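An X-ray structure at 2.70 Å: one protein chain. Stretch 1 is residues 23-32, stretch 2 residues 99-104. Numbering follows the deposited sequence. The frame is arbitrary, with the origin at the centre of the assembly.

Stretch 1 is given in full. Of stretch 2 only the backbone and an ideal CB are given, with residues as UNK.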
ATOM      1  N   ARG C  23     -22.829  15.162  -8.571  1.00 27.59           N
ATOM      2  CA  ARG C  23     -23.946  15.625  -7.748  1.00 27.67           C
ATOM      3  C   ARG C  23     -23.546  16.008  -6.328  1.00 26.82           C
ATOM      4  O   ARG C  23     -24.022  17.010  -5.820  1.00 27.44           O
ATOM      5  CB  ARG C  23     -25.135  14.661  -7.765  1.00 28.43           C
ATOM      6  CG  ARG C  23     -25.801  14.622  -9.143  1.00 33.96           C
ATOM      7  CD  ARG C  23     -27.030  13.658  -9.341  1.00 40.52           C
ATOM      8  NE  ARG C  23     -27.576  13.624 -10.726  1.00 40.31           N
ATOM      9  CZ  ARG C  23     -28.668  12.927 -11.092  1.00 42.09           C
ATOM     10  NH1 ARG C  23     -29.102  12.952 -12.355  1.00 42.15           N
ATOM     11  NH2 ARG C  23     -29.348  12.213 -10.190  1.00 42.44           N
ATOM     12  N   LEU C  24     -22.668  15.242  -5.689  1.00 25.36           N
ATOM     13  CA  LEU C  24     -22.231  15.587  -4.358  1.00 23.95           C
ATOM     14  C   LEU C  24     -21.505  16.938  -4.368  1.00 24.02           C
ATOM     15  O   LEU C  24     -21.808  17.830  -3.594  1.00 23.46           O
ATOM     16  CB  LEU C  24     -21.303  14.516  -3.811  1.00 23.67           C
ATOM     17  CG  LEU C  24     -20.852  14.705  -2.368  1.00 22.58           C
ATOM     18  CD1 LEU C  24     -22.063  14.706  -1.518  1.00 23.56           C
ATOM     19  CD2 LEU C  24     -19.972  13.608  -1.924  1.00 21.74           C
ATOM     20  N   ALA C  25     -20.541  17.092  -5.247  1.00 23.87           N
ATOM     21  CA  ALA C  25     -19.767  18.314  -5.274  1.00 24.24           C
ATOM     22  C   ALA C  25     -20.653  19.540  -5.524  1.00 24.82           C
ATOM     23  O   ALA C  25     -20.480  20.595  -4.928  1.00 24.52           O
ATOM     24  CB  ALA C  25     -18.664  18.215  -6.346  1.00 23.75           C
ATOM     25  N   GLU C  26     -21.621  19.408  -6.403  1.00 26.03           N
ATOM     26  CA  GLU C  26     -22.464  20.553  -6.702  1.00 27.55           C
ATOM     27  C   GLU C  26     -23.310  20.884  -5.481  1.00 26.71           C
ATOM     28  O   GLU C  26     -23.440  22.041  -5.078  1.00 26.38           O
ATOM     29  CB  GLU C  26     -23.317  20.244  -7.917  1.00 28.72           C
ATOM     30  CG  GLU C  26     -24.409  21.229  -8.267  1.00 32.02           C
ATOM     31  CD  GLU C  26     -25.094  20.776  -9.541  1.00 38.02           C
ATOM     32  OE1 GLU C  26     -24.932  19.571  -9.888  1.00 39.70           O
ATOM     33  OE2 GLU C  26     -25.746  21.608 -10.220  1.00 41.75           O
ATOM     34  N   LEU C  27     -23.846  19.848  -4.864  1.00 25.90           N
ATOM     35  CA  LEU C  27     -24.624  20.041  -3.650  1.00 25.57           C
ATOM     36  C   LEU C  27     -23.736  20.683  -2.583  1.00 25.18           C
ATOM     37  O   LEU C  27     -24.193  21.385  -1.694  1.00 24.68           O
ATOM     38  CB  LEU C  27     -25.092  18.691  -3.151  1.00 25.05           C
ATOM     39  CG  LEU C  27     -26.528  18.343  -2.871  1.00 25.62           C
ATOM     40  CD1 LEU C  27     -27.471  19.020  -3.772  1.00 26.93           C
ATOM     41  CD2 LEU C  27     -26.572  16.875  -3.163  1.00 29.17           C
ATOM     42  N   ILE C  28     -22.441  20.469  -2.670  1.00 24.77           N
ATOM     43  CA  ILE C  28     -21.645  21.005  -1.607  1.00 24.38           C
ATOM     44  C   ILE C  28     -21.299  22.455  -1.838  1.00 24.98           C
ATOM     45  O   ILE C  28     -21.147  23.200  -0.881  1.00 24.84           O
ATOM     46  CB  ILE C  28     -20.401  20.176  -1.363  1.00 24.19           C
ATOM     47  CG1 ILE C  28     -20.773  18.958  -0.511  1.00 23.46           C
ATOM     48  CG2 ILE C  28     -19.374  20.982  -0.639  1.00 22.70           C
ATOM     49  CD1 ILE C  28     -19.664  17.981  -0.331  1.00 20.42           C
ATOM     50  N   ILE C  29     -21.201  22.864  -3.098  1.00 24.69           N
ATOM     51  CA  ILE C  29     -20.797  24.226  -3.392  1.00 25.05           C
ATOM     52  C   ILE C  29     -22.017  25.035  -3.161  1.00 25.17           C
ATOM     53  O   ILE C  29     -21.967  26.234  -2.851  1.00 25.04           O
ATOM     54  CB  ILE C  29     -20.385  24.377  -4.885  1.00 25.07           C
ATOM     55  CG1 ILE C  29     -19.316  23.360  -5.260  1.00 26.93           C
ATOM     56  CG2 ILE C  29     -19.841  25.752  -5.154  1.00 24.48           C
ATOM     57  CD1 ILE C  29     -19.203  23.076  -6.749  1.00 29.59           C
ATOM     58  N   GLN C  30     -23.137  24.363  -3.357  1.00 25.41           N
ATOM     59  CA  GLN C  30     -24.425  25.022  -3.302  1.00 26.03           C
ATOM     60  C   GLN C  30     -24.688  25.439  -1.875  1.00 26.36           C
ATOM     61  O   GLN C  30     -25.153  26.527  -1.607  1.00 26.35           O
ATOM     62  CB  GLN C  30     -25.492  24.076  -3.791  1.00 26.30           C
ATOM     63  CG  GLN C  30     -26.436  24.692  -4.728  1.00 26.56           C
ATOM     64  CD  GLN C  30     -26.775  23.769  -5.857  1.00 28.70           C
ATOM     65  OE1 GLN C  30     -27.587  22.843  -5.704  1.00 29.29           O
ATOM     66  NE2 GLN C  30     -26.155  24.011  -7.009  1.00 29.75           N
ATOM     67  N   ASN C  31     -24.369  24.567  -0.938  1.00 27.20           N
ATOM     68  CA  ASN C  31     -24.457  24.965   0.442  1.00 27.73           C
ATOM     69  C   ASN C  31     -23.032  25.141   0.802  1.00 28.70           C
ATOM     70  O   ASN C  31     -22.206  25.238  -0.094  1.00 29.02           O
ATOM     71  CB  ASN C  31     -25.087  23.887   1.220  1.00 26.87           C
ATOM     72  CG  ASN C  31     -26.208  23.261   0.473  1.00 26.75           C
ATOM     73  OD1 ASN C  31     -27.374  23.459   0.817  1.00 28.54           O
ATOM     74  ND2 ASN C  31     -25.881  22.503  -0.564  1.00 23.66           N
ATOM     75  N   GLN C  32     -22.676  25.175   2.069  1.00 29.85           N
ATOM     76  CA  GLN C  32     -21.266  25.445   2.271  1.00 31.47           C
ATOM     77  C   GLN C  32     -21.044  26.676   3.099  1.00 32.10           C
ATOM     78  O   GLN C  32     -20.054  26.802   3.798  1.00 32.34           O
ATOM     79  CB  GLN C  32     -20.646  25.737   0.912  1.00 30.90           C
ATOM     80  CG  GLN C  32     -19.154  25.635   0.894  1.00 33.36           C
ATOM     81  CD  GLN C  32     -18.452  26.935   0.530  1.00 36.42           C
ATOM     82  OE1 GLN C  32     -17.274  27.094   0.842  1.00 38.47           O
ATOM     83  NE2 GLN C  32     -19.155  27.854  -0.141  1.00 37.20           N
ATOM     84  N   UNK C  99     -24.640  14.333   9.909  1.00 27.00           N
ATOM     85  CA  UNK C  99     -25.569  14.329   8.812  1.00 25.94           C
ATOM     86  C   UNK C  99     -25.649  15.745   8.378  1.00 25.51           C
ATOM     87  O   UNK C  99     -25.392  16.596   9.164  1.00 25.74           O
ATOM     88  CB  UNK C  99     -26.937  13.754   9.184  1.00 25.94           C
ATOM     89  N   UNK C 100     -25.959  16.009   7.123  1.00 25.81           N
ATOM     90  CA  UNK C 100     -26.222  17.367   6.667  1.00 26.01           C
ATOM     91  C   UNK C 100     -27.183  17.240   5.557  1.00 27.01           C
ATOM     92  O   UNK C 100     -27.274  16.163   4.946  1.00 28.45           O
ATOM     93  CB  UNK C 100     -24.957  18.111   6.234  1.00 26.01           C
ATOM     94  N   UNK C 101     -27.912  18.308   5.273  1.00 27.10           N
ATOM     95  CA  UNK C 101     -28.851  18.227   4.190  1.00 27.52           C
ATOM     96  C   UNK C 101     -28.891  19.521   3.369  1.00 27.66           C
ATOM     97  O   UNK C 101     -28.430  20.565   3.803  1.00 27.39           O
ATOM     98  CB  UNK C 101     -30.242  17.900   4.738  1.00 27.52           C
ATOM     99  N   UNK C 102     -29.336  19.437   2.122  1.00 28.30           N
ATOM    100  CA  UNK C 102     -29.396  20.629   1.261  1.00 28.39           C
ATOM    101  C   UNK C 102     -30.626  21.421   1.640  1.00 29.29           C
ATOM    102  O   UNK C 102     -31.675  20.862   2.040  1.00 28.96           O
ATOM    103  CB  UNK C 102     -29.425  20.257  -0.223  1.00 28.39           C
ATOM    104  N   UNK C 103     -30.525  22.728   1.503  1.00 29.48           N
ATOM    105  CA  UNK C 103     -31.566  23.521   2.098  1.00 30.37           C
ATOM    106  C   UNK C 103     -32.951  23.156   1.595  1.00 30.76           C
ATOM    107  O   UNK C 103     -33.897  22.998   2.361  1.00 31.17           O
ATOM    108  CB  UNK C 103     -31.293  25.004   1.838  1.00 30.37           C
ATOM    109  N   UNK C 104     -33.049  22.990   0.297  1.00 31.02           N
ATOM    110  CA  UNK C 104     -34.303  22.731  -0.365  1.00 31.79           C
ATOM    111  C   UNK C 104     -34.993  21.533   0.170  1.00 31.48           C
ATOM    112  O   UNK C 104     -36.100  21.243  -0.232  1.00 31.69           O
ATOM    113  CB  UNK C 104     -34.089  22.567  -1.871  1.00 31.79           C
TER

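Stretch 1 is a helix through residue 30 that unwinds at Asn31, and stretch 2 runs past it as a strand, 99-101, whose axis makes an angle of 78° with that of the helix and comes no closer than 10.8 Å. The turn after the strand comes closer, with the CA atoms of Asn31 and position 102 only 6.6 Å apart.

Position 99 has extended backbone angles, and nothing of stretch 1 lies within 5.5 Å of its ideal CB. The helix therefore sets no requirement here, and many side chains would serve. The residue is Tyr99, which stays out of reach of stretch 1; its hydroxyl is hydrogen-bonded elsewhere in the structure.

At position 100 the backbone is again extended (phi/psi -150/158°), but CA-to-CB points toward the helix. The ideal CB still has no neighbour within 5.5 Å, so a small residue would leave the gap unfilled by its own side chain. Across it stretch 1 offers Leu24, Leu27 and Ile28, an apolar surface with no side-chain charge. A long apolar residue would suit, whether phenylalanine, methionine or tryptophan. The residue is Trp100, with chi1 in the p well and chi2 at -95°, and the six-membered part of its indole bridges the distance. CZ2 of Trp100 lies 4.0 Å from CD1 of Leu24 and 3.9 Å from CG1 of Ile28, while its CH2 lies 4.2 Å from CB of Leu27. Both leucines meet the ring at its edge, near its plane.

Position 101 follows the alternation of a strand: its CA-to-CB bond points away from stretch 1, which thus leaves the choice of side chain open. A beta-branched residue would fit the extended backbone, and Ile101 is one; its nearest approach to stretch 1 is 7.2 Å, from CG2 to OD1 of Asn31.

Position 102 points toward stretch 1 at short range. Its ideal CB is already 3.9 Å from OD1 of Asn31 and 4.2 Å from CD1 of Leu27, which favours a small side chain such as alanine or serine. It is Ala102, whose CB packs 4.3 Å from CD1 of Leu27.

At position 103 CA-to-CB runs sideways, and the more telling feature is the backbone amide, which faces OD1 of Asn31. Any residue with a free amide could donate, so the side chain is little constrained. In Lys103 the bond from N to OD1 of Asn31 is weak, at 3.3 Å, and the end of the side chain leads away. ND2 of Asn31 meanwhile donates to O of Leu27 at a very short 2.3 Å, so the same amide group links the end of the helix to the turn.

Position 104 points toward stretch 1, but its ideal CB has ample space, compatible with a polar or flexible side chain. OE1 of Glu104 comes only to 4.5 Å from CD1 of Leu27, and the residue forms no hydrogen bond with stretch 1.

Stretch 2 (99-104) YWIAKE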
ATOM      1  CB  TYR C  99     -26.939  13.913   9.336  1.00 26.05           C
ATOM      2  CG  TYR C  99     -27.317  14.569  10.662  1.00 26.10           C
ATOM      3  CD1 TYR C  99     -27.555  15.927  10.741  1.00 24.20           C
ATOM      4  CD2 TYR C  99     -27.427  13.822  11.823  1.00 25.61           C
ATOM      5  CE1 TYR C  99     -27.863  16.512  11.905  1.00 25.89           C
ATOM      6  CE2 TYR C  99     -27.760  14.410  13.021  1.00 27.42           C
ATOM      7  CZ  TYR C  99     -27.966  15.766  13.054  1.00 28.42           C
ATOM      8  OH  TYR C  99     -28.293  16.418  14.218  1.00 29.16           O
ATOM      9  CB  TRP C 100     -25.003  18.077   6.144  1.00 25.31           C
ATOM     10  CG  TRP C 100     -24.257  17.448   5.025  1.00 25.80           C
ATOM     11  CD1 TRP C 100     -23.183  16.643   5.147  1.00 26.37           C
ATOM     12  CD2 TRP C 100     -24.431  17.666   3.626  1.00 26.48           C
ATOM     13  NE1 TRP C 100     -22.699  16.304   3.918  1.00 26.54           N
ATOM     14  CE2 TRP C 100     -23.447  16.926   2.962  1.00 26.28           C
ATOM     15  CE3 TRP C 100     -25.331  18.408   2.857  1.00 28.45           C
ATOM     16  CZ2 TRP C 100     -23.338  16.886   1.574  1.00 26.01           C
ATOM     17  CZ3 TRP C 100     -25.217  18.379   1.470  1.00 27.01           C
ATOM     18  CH2 TRP C 100     -24.225  17.625   0.848  1.00 27.10           C
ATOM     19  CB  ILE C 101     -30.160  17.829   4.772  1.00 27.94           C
ATOM     20  CG1 ILE C 101     -31.010  17.105   3.748  1.00 29.71           C
ATOM     21  CG2 ILE C 101     -30.870  19.030   5.368  1.00 29.23           C
ATOM     22  CD1 ILE C 101     -32.535  17.110   4.142  1.00 30.74           C
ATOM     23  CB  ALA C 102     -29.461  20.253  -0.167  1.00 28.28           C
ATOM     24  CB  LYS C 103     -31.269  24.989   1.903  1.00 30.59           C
ATOM     25  CG  LYS C 103     -31.004  25.724   3.183  1.00 31.60           C
ATOM     26  CD  LYS C 103     -31.729  27.071   3.100  1.00 33.85           C
ATOM     27  CE  LYS C 103     -31.764  27.844   4.401  1.00 34.00           C
ATOM     28  NZ  LYS C 103     -32.324  29.185   4.069  1.00 37.66           N
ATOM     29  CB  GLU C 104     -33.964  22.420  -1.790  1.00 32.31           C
ATOM     30  CG  GLU C 104     -32.621  23.035  -2.097  1.00 35.75           C
ATOM     31  CD  GLU C 104     -31.913  22.370  -3.236  1.00 39.24           C
ATOM     32  OE1 GLU C 104     -31.364  21.253  -3.067  1.00 39.29           O
ATOM     33  OE2 GLU C 104     -31.916  23.004  -4.304  1.00 44.52           O
TER
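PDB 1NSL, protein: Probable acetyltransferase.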